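Local coordinates for epidermin leader peptide processing serine protease EpiP (Staphylococcus aureus subsp. aureus, PDB 3QFH), which probably cleaves the leader peptide from the epidermin precursor as a subtilisin-like serine endopeptidase, at residues 49-54 / 219-224; 179-184 / 230-235; 211-216 / 258-263; 236-241 / 281-286. All coordinates share one frame; numbering follows the deposited sequence.

Contact 1. Residues 49-54 / 219-224; sequences PELHVA and AIVQAA. With SO4 (sulfate ion), chain L.
Val221 sets one methyl against the carboxylate end of Glu50 and the other against Leu51. The contact joins a hairpin of the region related to protease propeptides, 49-54, to helix 213-225 of the subtilisin-like fold. The turn holds a short 3-10 segment, followed by a G1 beta bulge at His52 and Val53.

Val221 CG1 is anti to the backbone N (chi1 169°). This points it at Glu50, where Glu50 CD lies 3.8 Å from Val221 CG1. The Glu50 chain bends at chi2 (85°), which brings its carboxylate across that methyl. Val221 CG2 meets Leu51 CD2 tip to tip at 3.8 Å. Leu51 CG and Leu51 CD1 are hardly farther, so the methyl sits against the whole isobutyl end.

Glu50 and Val221 also touch Tyr266 of helix 254-269, and Leu51 touches Ala263 there. The hairpin turn thus lies against two neighbouring helices. Its own backbone is tied by His52 N to Pro49 O at 3.1 Å. His52 takes no part in the helix contact. A sulfate, probably from the crystallisation liquor, sits at its ring edge, and His52 NE2 donates to sulfate O4 at 2.6 Å with an N-H...O angle of 154°.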
loop_
_atom_site.group_PDB
_atom_site.type_symbol
_atom_site.label_atom_id
_atom_site.label_comp_id
_atom_site.label_asym_id
_atom_site.label_seq_id
_atom_site.Cartn_x
_atom_site.Cartn_y
_atom_site.Cartn_z
ATOM N N PRO A 49 -10.802 15.295 9.313
ATOM C CA PRO A 49 -12.120 15.407 9.970
ATOM C C PRO A 49 -12.910 14.092 10.034
ATOM O O PRO A 49 -13.463 13.773 11.076
ATOM C CB PRO A 49 -12.853 16.457 9.121
ATOM C CG PRO A 49 -11.767 17.296 8.565
ATOM C CD PRO A 49 -10.600 16.356 8.313
ATOM N N GLU A 50 -12.903 13.327 8.948
ATOM C CA GLU A 50 -13.637 12.052 8.874
ATOM C C GLU A 50 -13.189 11.020 9.907
ATOM O O GLU A 50 -13.936 10.117 10.226
ATOM C CB GLU A 50 -13.492 11.408 7.480
ATOM C CG GLU A 50 -14.048 12.202 6.303
ATOM C CD GLU A 50 -13.088 13.236 5.718
ATOM O OE1 GLU A 50 -12.037 13.542 6.341
ATOM O OE2 GLU A 50 -13.402 13.732 4.605
ATOM N N LEU A 51 -11.959 11.119 10.388
ATOM C CA LEU A 51 -11.447 10.152 11.366
ATOM C C LEU A 51 -11.277 10.757 12.755
ATOM O O LEU A 51 -10.840 10.079 13.685
ATOM C CB LEU A 51 -10.093 9.648 10.913
ATOM C CG LEU A 51 -10.020 9.097 9.489
ATOM C CD1 LEU A 51 -8.646 8.506 9.243
ATOM C CD2 LEU A 51 -11.102 8.073 9.235
ATOM N N HIS A 52 -11.573 12.045 12.885
ATOM C CA HIS A 52 -11.395 12.744 14.152
ATOM C C HIS A 52 -9.948 12.694 14.663
ATOM O O HIS A 52 -9.701 12.480 15.867
ATOM C CB HIS A 52 -12.381 12.226 15.211
ATOM C CG HIS A 52 -13.812 12.514 14.883
ATOM N ND1 HIS A 52 -14.763 11.530 14.755
ATOM C CD2 HIS A 52 -14.442 13.683 14.626
ATOM C CE1 HIS A 52 -15.928 12.081 14.463
ATOM N NE2 HIS A 52 -15.760 13.388 14.384
ATOM N N VAL A 53 -8.987 12.898 13.759
ATOM C CA VAL A 53 -7.573 12.929 14.147
ATOM C C VAL A 53 -6.871 14.156 13.563
ATOM O O VAL A 53 -7.167 14.606 12.451
ATOM C CB VAL A 53 -6.802 11.628 13.787
ATOM C CG1 VAL A 53 -7.380 10.434 14.542
ATOM C CG2 VAL A 53 -6.801 11.360 12.288
ATOM N N ALA A 54 -5.965 14.721 14.351
ATOM C CA ALA A 54 -5.215 15.890 13.936
ATOM C C ALA A 54 -3.808 15.801 14.464
ATOM O O ALA A 54 -3.520 15.038 15.388
ATOM C CB ALA A 54 -5.859 17.161 14.447
ATOM N N ALA A 219 -4.863 9.832 2.918
ATOM C CA ALA A 219 -4.839 9.379 1.527
ATOM C C ALA A 219 -5.855 8.253 1.299
ATOM O O ALA A 219 -6.511 8.201 0.249
ATOM C CB ALA A 219 -3.398 8.948 1.098
ATOM N N ILE A 220 -6.004 7.365 2.283
ATOM C CA ILE A 220 -6.972 6.281 2.175
ATOM C C ILE A 220 -8.385 6.859 2.141
ATOM O O ILE A 220 -9.209 6.459 1.328
ATOM C CB ILE A 220 -6.839 5.290 3.327
ATOM C CG1 ILE A 220 -5.486 4.580 3.224
ATOM C CG2 ILE A 220 -7.991 4.260 3.300
ATOM C CD1 ILE A 220 -5.218 3.665 4.346
ATOM N N VAL A 221 -8.659 7.802 3.026
ATOM C CA VAL A 221 -9.958 8.478 3.045
ATOM C C VAL A 221 -10.211 9.235 1.729
ATOM O O VAL A 221 -11.324 9.206 1.172
ATOM C CB VAL A 221 -10.055 9.448 4.257
ATOM C CG1 VAL A 221 -11.268 10.341 4.142
ATOM C CG2 VAL A 221 -10.099 8.650 5.586
ATOM N N GLN A 222 -9.191 9.915 1.231
ATOM C CA GLN A 222 -9.342 10.670 -0.006
ATOM C C GLN A 222 -9.660 9.740 -1.191
ATOM O O GLN A 222 -10.559 10.027 -1.999
ATOM C CB GLN A 222 -8.071 11.467 -0.309
ATOM C CG GLN A 222 -8.219 12.358 -1.509
ATOM C CD GLN A 222 -9.258 13.428 -1.285
ATOM O OE1 GLN A 222 -9.161 14.200 -0.333
ATOM N NE2 GLN A 222 -10.262 13.474 -2.150
ATOM N N ALA A 223 -8.922 8.638 -1.271
ATOM C CA ALA A 223 -9.085 7.640 -2.337
ATOM C C ALA A 223 -10.498 7.063 -2.320
ATOM O O ALA A 223 -11.131 6.920 -3.374
ATOM C CB ALA A 223 -8.056 6.520 -2.192
ATOM N N ALA A 224 -10.973 6.736 -1.124
ATOM C CA ALA A 224 -12.309 6.200 -0.943
ATOM C C ALA A 224 -13.355 7.250 -1.300
ATOM O O ALA A 224 -14.381 6.925 -1.905
ATOM C CB ALA A 224 -12.505 5.700 0.484
HETATM S S SO4 L . -18.797 15.106 13.941
HETATM O O1 SO4 L . -19.691 16.175 14.377
HETATM O O2 SO4 L . -19.361 13.822 14.342
HETATM O O3 SO4 L . -18.643 15.142 12.488
HETATM O O4 SO4 L . -17.494 15.293 14.563
#

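Contact 2. Residues 179-184 / 230-235; sequences TMVSGQ and VINISV
Ser234 OG lies beside both methyls of Val181 and also makes a weak hydrogen bond to the backbone O of Ser383. Val181 CG2 is 3.8 Å from Ser234 OG, and Val181 CG1 is 4.1 Å from the same oxygen. The amide end of Asn232 crosses Val181 at CG1. One valine therefore carries the whole helix side of the contact.

Its torsion explains the double reach. CG1 is anti to the backbone N (chi1 167°) and CG2 is anti to the carbonyl carbon, so the two branches fork toward the strand. Asn232 and Ser234 are two residues apart and both point at the helix. Ile233 between them points the other way.

Strand 230-233 is the middle strand of the parallel sheet of the subtilisin fold, and helix 177-186 packs on it. Ser383, His177 and Asp130 have the geometry of a Ser-His-Asp triad, consistent with the active site of this family. Val181 is one turn on from His177, and its side chain also touches Asp130 and Ile128 on strand 126-130. In subtilisins the residues just after the equivalent strand line the S1 pocket, so Ser234 and Val235 may do so here. Helix 382-400 closes another side: Thr386 and Pro387 touch Asn232, and Lys388 NZ bonds to Gln184 OE1.

Across the pair of segments the chemistry is van der Waals contact of a branched apolar side chain with two polar ones. The Val181 side chain offers no hydrogen bond, and Ser234 OG has a weak one to Ser383 O.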
loop_
_atom_site.group_PDB
_atom_site.type_symbol
_atom_site.label_atom_id
_atom_site.label_comp_id
_atom_site.label_asym_id
_atom_site.label_seq_id
_atom_site.Cartn_x
_atom_site.Cartn_y
_atom_site.Cartn_z
ATOM N N THR A 179 6.395 5.109 -9.039
ATOM C CA THR A 179 6.425 4.839 -10.471
ATOM C C THR A 179 6.554 3.341 -10.759
ATOM O O THR A 179 5.948 2.828 -11.699
ATOM C CB THR A 179 7.536 5.641 -11.161
ATOM O OG1 THR A 179 7.263 7.045 -10.971
ATOM C CG2 THR A 179 7.576 5.315 -12.643
ATOM N N MET A 180 7.328 2.637 -9.936
ATOM C CA MET A 180 7.536 1.199 -10.115
ATOM C C MET A 180 6.252 0.434 -9.821
ATOM O O MET A 180 5.904 -0.521 -10.511
ATOM C CB MET A 180 8.642 0.712 -9.181
ATOM C CG MET A 180 9.989 1.391 -9.386
ATOM S SD MET A 180 11.199 0.774 -8.225
ATOM C CE MET A 180 12.485 2.025 -8.259
ATOM N N VAL A 181 5.553 0.875 -8.779
ATOM C CA VAL A 181 4.317 0.265 -8.377
ATOM C C VAL A 181 3.250 0.488 -9.440
ATOM O O VAL A 181 2.530 -0.429 -9.793
ATOM C CB VAL A 181 3.844 0.796 -6.979
ATOM C CG1 VAL A 181 2.404 0.392 -6.706
ATOM C CG2 VAL A 181 4.781 0.281 -5.853
ATOM N N SER A 182 3.150 1.706 -9.945
ATOM C CA SER A 182 2.139 2.043 -10.950
ATOM C C SER A 182 2.268 1.223 -12.210
ATOM O O SER A 182 1.263 0.916 -12.873
ATOM C CB SER A 182 2.231 3.517 -11.296
ATOM O OG SER A 182 2.043 4.284 -10.129
ATOM N N GLY A 183 3.502 0.893 -12.570
ATOM C CA GLY A 183 3.739 0.069 -13.741
ATOM C C GLY A 183 3.150 -1.323 -13.604
ATOM O O GLY A 183 2.619 -1.880 -14.588
ATOM N N GLN A 184 3.199 -1.880 -12.389
ATOM C CA GLN A 184 2.671 -3.216 -12.142
ATOM C C GLN A 184 1.151 -3.293 -12.281
ATOM O O GLN A 184 0.625 -4.318 -12.694
ATOM C CB GLN A 184 3.106 -3.750 -10.779
ATOM C CG GLN A 184 4.645 -4.004 -10.680
ATOM C CD GLN A 184 5.132 -5.010 -11.717
ATOM O OE1 GLN A 184 4.927 -6.205 -11.580
ATOM N NE2 GLN A 184 5.788 -4.522 -12.741
ATOM N N VAL A 230 -10.492 0.155 -5.531
ATOM C CA VAL A 230 -9.324 -0.630 -5.104
ATOM C C VAL A 230 -8.246 0.361 -4.665
ATOM O O VAL A 230 -7.904 1.268 -5.399
ATOM C CB VAL A 230 -8.787 -1.563 -6.216
ATOM C CG1 VAL A 230 -7.535 -2.340 -5.731
ATOM C CG2 VAL A 230 -9.883 -2.520 -6.693
ATOM N N ILE A 231 -7.711 0.172 -3.465
ATOM C CA ILE A 231 -6.721 1.060 -2.887
ATOM C C ILE A 231 -5.492 0.234 -2.548
ATOM O O ILE A 231 -5.566 -0.665 -1.699
ATOM C CB ILE A 231 -7.257 1.744 -1.598
ATOM C CG1 ILE A 231 -8.542 2.522 -1.887
ATOM C CG2 ILE A 231 -6.176 2.669 -1.017
ATOM C CD1 ILE A 231 -9.237 3.151 -0.630
ATOM N N ASN A 232 -4.375 0.549 -3.204
ATOM C CA ASN A 232 -3.112 -0.190 -3.043
ATOM C C ASN A 232 -2.169 0.522 -2.089
ATOM O O ASN A 232 -1.797 1.670 -2.326
ATOM C CB ASN A 232 -2.450 -0.351 -4.425
ATOM C CG ASN A 232 -1.236 -1.237 -4.407
ATOM O OD1 ASN A 232 -1.335 -2.444 -4.660
ATOM N ND2 ASN A 232 -0.085 -0.667 -4.069
ATOM N N ILE A 233 -1.792 -0.156 -1.013
ATOM C CA ILE A 233 -0.860 0.403 -0.023
ATOM C C ILE A 233 0.368 -0.495 0.037
ATOM O O ILE A 233 0.332 -1.618 0.554
ATOM C CB ILE A 233 -1.494 0.532 1.371
ATOM C CG1 ILE A 233 -2.866 1.188 1.279
ATOM C CG2 ILE A 233 -0.612 1.362 2.285
ATOM C CD1 ILE A 233 -3.584 1.264 2.618
ATOM N N SER A 234 1.459 -0.012 -0.538
ATOM C CA SER A 234 2.698 -0.757 -0.548
ATOM C C SER A 234 3.553 -0.417 0.696
ATOM O O SER A 234 4.481 -1.151 1.032
ATOM C CB SER A 234 3.431 -0.554 -1.897
ATOM O OG SER A 234 2.748 -1.248 -2.984
ATOM N N VAL A 235 3.200 0.650 1.416
ATOM C CA VAL A 235 3.949 1.056 2.620
ATOM C C VAL A 235 3.535 0.285 3.863
ATOM O O VAL A 235 2.346 0.089 4.145
ATOM C CB VAL A 235 3.814 2.581 2.955
ATOM C CG1 VAL A 235 2.379 2.944 3.326
ATOM C CG2 VAL A 235 4.745 2.963 4.102
#

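Contact 3. Residues 211-216 / 258-263; sequences TELLWV and DALQKA
Leu214 CD2 presses on Ala259 CB at 3.7 Å, the closest approach between these two helical segments. Leu214 starts out pointing away from the other helix. With CG anti to the carbonyl carbon (chi1 -69°), CD2 is brought back to the small methyl. Val53 of the propeptide-like hairpin touches both residues.

The rest of the apolar contact is looser. Leu260 has CG anti to the backbone N (chi1 -170°) and spreads its two methyls between two partners. Leu260 CD1 is 4.2 Å from Val216 CG1, and Leu260 CD2 is 4.5 Å from Leu213 CD2.

Helices 213-225 and 254-269 pack here in the subtilisin-like alpha/beta fold, each preceding a neighbouring strand of the parallel sheet. Glu212 stands at the N-cap position of the first, and its backbone O opens the helix, accepting from Trp215 N at 2.9 Å and Val216 N at 3.3 Å.

Asp258, Gln261 and Lys262 stand on the partly exposed side of the second helix and do not meet 211-216. Charged groups nearby find partners outside the two segments, as Lys262 NZ does in a salt bridge with Glu26. Every touching residue is buried and apolar, so the pairing probably rests on shape and exclusion of water.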
loop_
_atom_site.group_PDB
_atom_site.type_symbol
_atom_site.label_atom_id
_atom_site.label_comp_id
_atom_site.label_asym_id
_atom_site.label_seq_id
_atom_site.Cartn_x
_atom_site.Cartn_y
_atom_site.Cartn_z
ATOM N N THR A 211 7.469 9.565 5.511
ATOM C CA THR A 211 6.029 9.774 5.451
ATOM C C THR A 211 5.506 9.742 6.891
ATOM O O THR A 211 6.234 9.376 7.817
ATOM C CB THR A 211 5.352 8.684 4.599
ATOM O OG1 THR A 211 3.964 8.994 4.402
ATOM C CG2 THR A 211 5.490 7.308 5.269
ATOM N N GLU A 212 4.262 10.169 7.079
ATOM C CA GLU A 212 3.599 10.125 8.381
ATOM C C GLU A 212 2.427 9.180 8.186
ATOM O O GLU A 212 1.779 9.223 7.131
ATOM C CB GLU A 212 3.045 11.499 8.773
ATOM C CG GLU A 212 4.060 12.592 9.142
ATOM C CD GLU A 212 4.539 12.540 10.596
ATOM O OE1 GLU A 212 4.601 11.447 11.186
ATOM O OE2 GLU A 212 4.874 13.608 11.147
ATOM N N LEU A 213 2.136 8.332 9.176
ATOM C CA LEU A 213 0.997 7.425 9.052
ATOM C C LEU A 213 -0.309 8.211 8.931
ATOM O O LEU A 213 -1.259 7.742 8.318
ATOM C CB LEU A 213 0.930 6.403 10.201
ATOM C CG LEU A 213 1.996 5.297 10.173
ATOM C CD1 LEU A 213 1.843 4.375 11.382
ATOM C CD2 LEU A 213 1.930 4.483 8.903
ATOM N N LEU A 214 -0.348 9.410 9.502
ATOM C CA LEU A 214 -1.511 10.254 9.365
ATOM C C LEU A 214 -1.737 10.689 7.914
ATOM O O LEU A 214 -2.876 10.874 7.515
ATOM C CB LEU A 214 -1.426 11.476 10.262
ATOM C CG LEU A 214 -1.533 11.181 11.766
ATOM C CD1 LEU A 214 -1.354 12.482 12.558
ATOM C CD2 LEU A 214 -2.840 10.525 12.109
ATOM N N TRP A 215 -0.668 10.870 7.136
ATOM C CA TRP A 215 -0.834 11.274 5.727
ATOM C C TRP A 215 -1.402 10.101 4.955
ATOM O O TRP A 215 -2.293 10.262 4.102
ATOM C CB TRP A 215 0.478 11.726 5.056
ATOM C CG TRP A 215 1.307 12.763 5.783
ATOM C CD1 TRP A 215 0.905 13.590 6.783
ATOM C CD2 TRP A 215 2.644 13.164 5.448
ATOM N NE1 TRP A 215 1.931 14.423 7.156
ATOM C CE2 TRP A 215 3.007 14.197 6.341
ATOM C CE3 TRP A 215 3.569 12.736 4.501
ATOM C CZ2 TRP A 215 4.268 14.799 6.324
ATOM C CZ3 TRP A 215 4.828 13.331 4.479
ATOM C CH2 TRP A 215 5.162 14.363 5.383
ATOM N N VAL A 216 -0.904 8.910 5.278
ATOM C CA VAL A 216 -1.383 7.682 4.657
ATOM C C VAL A 216 -2.876 7.493 4.926
ATOM O O VAL A 216 -3.631 7.154 4.013
ATOM C CB VAL A 216 -0.632 6.449 5.158
ATOM C CG1 VAL A 216 -1.242 5.163 4.548
ATOM C CG2 VAL A 216 0.890 6.549 4.817
ATOM N N ASP A 258 -5.108 3.850 15.439
ATOM C CA ASP A 258 -6.536 4.103 15.307
ATOM C C ASP A 258 -6.862 4.816 14.017
ATOM O O ASP A 258 -7.835 4.482 13.372
ATOM C CB ASP A 258 -7.045 4.962 16.469
ATOM C CG ASP A 258 -7.058 4.210 17.797
ATOM O OD1 ASP A 258 -6.926 2.968 17.783
ATOM O OD2 ASP A 258 -7.215 4.866 18.851
ATOM N N ALA A 259 -6.064 5.817 13.662
ATOM C CA ALA A 259 -6.314 6.593 12.449
ATOM C C ALA A 259 -6.271 5.681 11.229
ATOM O O ALA A 259 -7.170 5.724 10.377
ATOM C CB ALA A 259 -5.295 7.709 12.298
ATOM N N LEU A 260 -5.235 4.851 11.178
ATOM C CA LEU A 260 -5.038 3.912 10.072
ATOM C C LEU A 260 -6.140 2.837 9.982
ATOM O O LEU A 260 -6.672 2.593 8.895
ATOM C CB LEU A 260 -3.648 3.271 10.158
ATOM C CG LEU A 260 -3.218 2.449 8.944
ATOM C CD1 LEU A 260 -3.416 3.248 7.625
ATOM C CD2 LEU A 260 -1.775 2.008 9.099
ATOM N N GLN A 261 -6.481 2.197 11.101
ATOM C CA GLN A 261 -7.544 1.190 11.091
ATOM C C GLN A 261 -8.880 1.856 10.770
ATOM O O GLN A 261 -9.687 1.291 10.052
ATOM C CB GLN A 261 -7.657 0.446 12.430
ATOM C CG GLN A 261 -8.759 -0.612 12.446
ATOM C CD GLN A 261 -8.489 -1.739 11.470
ATOM O OE1 GLN A 261 -7.786 -2.689 11.794
ATOM N NE2 GLN A 261 -9.040 -1.633 10.262
ATOM N N LYS A 262 -9.109 3.062 11.292
ATOM C CA LYS A 262 -10.369 3.771 10.997
ATOM C C LYS A 262 -10.442 4.193 9.529
ATOM O O LYS A 262 -11.502 4.157 8.935
ATOM C CB LYS A 262 -10.593 4.965 11.938
ATOM C CG LYS A 262 -10.922 4.539 13.363
ATOM C CD LYS A 262 -10.855 5.695 14.377
ATOM C CE LYS A 262 -11.922 6.761 14.155
ATOM N NZ LYS A 262 -11.863 7.854 15.197
ATOM N N ALA A 263 -9.312 4.562 8.941
ATOM C CA ALA A 263 -9.281 4.928 7.520
ATOM C C ALA A 263 -9.704 3.711 6.669
ATOM O O ALA A 263 -10.544 3.818 5.782
ATOM C CB ALA A 263 -7.879 5.393 7.119
#

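Contact 4. Residues 236-241 / 281-286; sequences GSYIIL and DGIDVN
Tyr238 crosses to Asp281 and Ile283, and the chain leads to it through Gly236 and Ser237. Ser237 packs on Val306. At Tyr238 the ring extends toward the loop, with CG anti to the carbonyl carbon (chi1 -65°). Its hydroxyl donates to the carboxylate: Tyr238 OH to Asp281 OD2 is 2.4 Å, which is very short, so the geometry of this bond is to be read with caution. OD2 lies at the ring edge, near the ring plane, while the ring and carboxylate planes are 39° apart. Asn330 ND2 also bonds to the hydroxyl, and Asn330 OD1 takes the backbone N of Asp281 and of Ile283. Ile283 CD1 approaches obliquely, 4.3 Å from Tyr238 CE1.

The strand 237-241 pairs antiparallel with 302-306 in a two-stranded sheet, apart from the main parallel sheet. The facing loop, after strand 273-277, contains an Asx turn. There Asp284 OD2 accepts from Asn286 N at 3.0 Å (N-H...O 162°), with the donor above the carboxylate plane.

Ile239 to Leu241 continue the strand, where Ile239 and Leu241 pack on 302-306 and on helix 254-269.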
loop_
_atom_site.group_PDB
_atom_site.type_symbol
_atom_site.label_atom_id
_atom_site.label_comp_id
_atom_site.label_asym_id
_atom_site.label_seq_id
_atom_site.Cartn_x
_atom_site.Cartn_y
_atom_site.Cartn_z
ATOM N N GLY A 236 4.537 -0.141 4.610
ATOM C CA GLY A 236 4.329 -0.844 5.842
ATOM C C GLY A 236 5.037 -0.075 6.930
ATOM O O GLY A 236 5.768 0.881 6.658
ATOM N N SER A 237 4.803 -0.474 8.164
ATOM C CA SER A 237 5.474 0.133 9.283
ATOM C C SER A 237 5.216 -0.734 10.485
ATOM O O SER A 237 4.167 -1.376 10.593
ATOM C CB SER A 237 4.936 1.534 9.566
ATOM O OG SER A 237 3.641 1.445 10.119
ATOM N N TYR A 238 6.177 -0.766 11.387
ATOM C CA TYR A 238 6.016 -1.507 12.600
ATOM C C TYR A 238 5.630 -0.463 13.615
ATOM O O TYR A 238 6.370 0.499 13.848
ATOM C CB TYR A 238 7.284 -2.249 12.961
ATOM C CG TYR A 238 7.604 -3.304 11.947
ATOM C CD1 TYR A 238 7.008 -4.551 12.014
ATOM C CD2 TYR A 238 8.480 -3.048 10.901
ATOM C CE1 TYR A 238 7.279 -5.525 11.082
ATOM C CE2 TYR A 238 8.764 -4.028 9.960
ATOM C CZ TYR A 238 8.153 -5.268 10.060
ATOM O OH TYR A 238 8.413 -6.252 9.135
ATOM N N ILE A 239 4.456 -0.651 14.198
ATOM C CA ILE A 239 3.898 0.307 15.116
ATOM C C ILE A 239 3.818 -0.280 16.519
ATOM O O ILE A 239 3.567 -1.473 16.689
ATOM C CB ILE A 239 2.500 0.742 14.597
ATOM C CG1 ILE A 239 2.014 2.007 15.287
ATOM C CG2 ILE A 239 1.485 -0.406 14.708
ATOM C CD1 ILE A 239 0.769 2.567 14.663
ATOM N N ILE A 240 4.070 0.568 17.515
ATOM C CA ILE A 240 3.985 0.180 18.912
ATOM C C ILE A 240 2.634 0.623 19.466
ATOM O O ILE A 240 2.227 1.773 19.281
ATOM C CB ILE A 240 5.118 0.837 19.763
ATOM C CG1 ILE A 240 6.497 0.447 19.223
ATOM C CG2 ILE A 240 4.989 0.431 21.214
ATOM C CD1 ILE A 240 7.650 1.172 19.881
ATOM N N LEU A 241 1.925 -0.298 20.107
ATOM C CA LEU A 241 0.657 0.026 20.754
ATOM C C LEU A 241 0.591 -0.768 22.036
ATOM O O LEU A 241 1.095 -1.894 22.107
ATOM C CB LEU A 241 -0.561 -0.261 19.882
ATOM C CG LEU A 241 -0.913 -1.706 19.563
ATOM C CD1 LEU A 241 -2.324 -1.790 18.997
ATOM C CD2 LEU A 241 0.117 -2.294 18.608
ATOM N N ASP A 281 10.687 -8.292 5.783
ATOM C CA ASP A 281 11.741 -8.678 6.724
ATOM C C ASP A 281 11.831 -10.165 6.949
ATOM O O ASP A 281 12.535 -10.617 7.841
ATOM C CB ASP A 281 11.509 -7.948 8.033
ATOM C CG ASP A 281 11.586 -6.455 7.858
ATOM O OD1 ASP A 281 12.626 -5.978 7.377
ATOM O OD2 ASP A 281 10.616 -5.757 8.186
ATOM N N GLY A 282 11.102 -10.931 6.145
ATOM C CA GLY A 282 11.113 -12.381 6.248
ATOM C C GLY A 282 10.718 -12.924 7.608
ATOM O O GLY A 282 11.220 -13.966 8.034
ATOM N N ILE A 283 9.812 -12.255 8.303
ATOM C CA ILE A 283 9.444 -12.748 9.624
ATOM C C ILE A 283 8.010 -13.307 9.708
ATOM O O ILE A 283 7.098 -12.865 8.992
ATOM C CB ILE A 283 9.650 -11.669 10.710
ATOM C CG1 ILE A 283 8.597 -10.575 10.621
ATOM C CG2 ILE A 283 11.055 -11.064 10.629
ATOM C CD1 ILE A 283 8.848 -9.456 11.609
ATOM N N ASP A 284 7.855 -14.320 10.556
ATOM C CA ASP A 284 6.557 -14.900 10.870
ATOM C C ASP A 284 5.965 -13.906 11.862
ATOM O O ASP A 284 6.437 -13.791 13.007
ATOM C CB ASP A 284 6.719 -16.289 11.501
ATOM C CG ASP A 284 5.372 -16.968 11.829
ATOM O OD1 ASP A 284 5.363 -18.209 11.924
ATOM O OD2 ASP A 284 4.329 -16.291 11.990
ATOM N N VAL A 285 4.933 -13.193 11.436
ATOM C CA VAL A 285 4.357 -12.145 12.268
ATOM C C VAL A 285 3.713 -12.631 13.569
ATOM O O VAL A 285 3.313 -11.814 14.375
ATOM C CB VAL A 285 3.350 -11.308 11.509
ATOM C CG1 VAL A 285 4.044 -10.595 10.346
ATOM C CG2 VAL A 285 2.180 -12.182 11.054
ATOM N N ASN A 286 3.581 -13.940 13.751
ATOM C CA ASN A 286 3.034 -14.475 14.995
ATOM C C ASN A 286 4.074 -14.535 16.082
ATOM O O ASN A 286 3.732 -14.690 17.244
ATOM C CB ASN A 286 2.421 -15.835 14.756
ATOM C CG ASN A 286 1.198 -15.744 13.905
ATOM O OD1 ASN A 286 0.264 -15.039 14.246
ATOM N ND2 ASN A 286 1.195 -16.440 12.787
#

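How the contacts relate
Contacts 2 and 3 are buried, and contact 2 lies nearest the centre of the chain. Contact 1 is buried but has one exposed member, and contact 4 is partly open. Contacts 1 and 3 share helix 213-225, with centres about 8 Å apart. Lys262 NZ of contact 3 probably bonds to Leu51 O of contact 1. The same helix reaches contact 2, where Ile220 CD1 meets Ile233 CD1 at 3.4 Å. Leu213 of contact 3 packs on Ser237 and Ile239 of contact 4. Contact 3 is wholly apolar, while contacts 1 and 2 mix methyls with polar groups. Contact 4 alone has a hydrogen bond between its two segments.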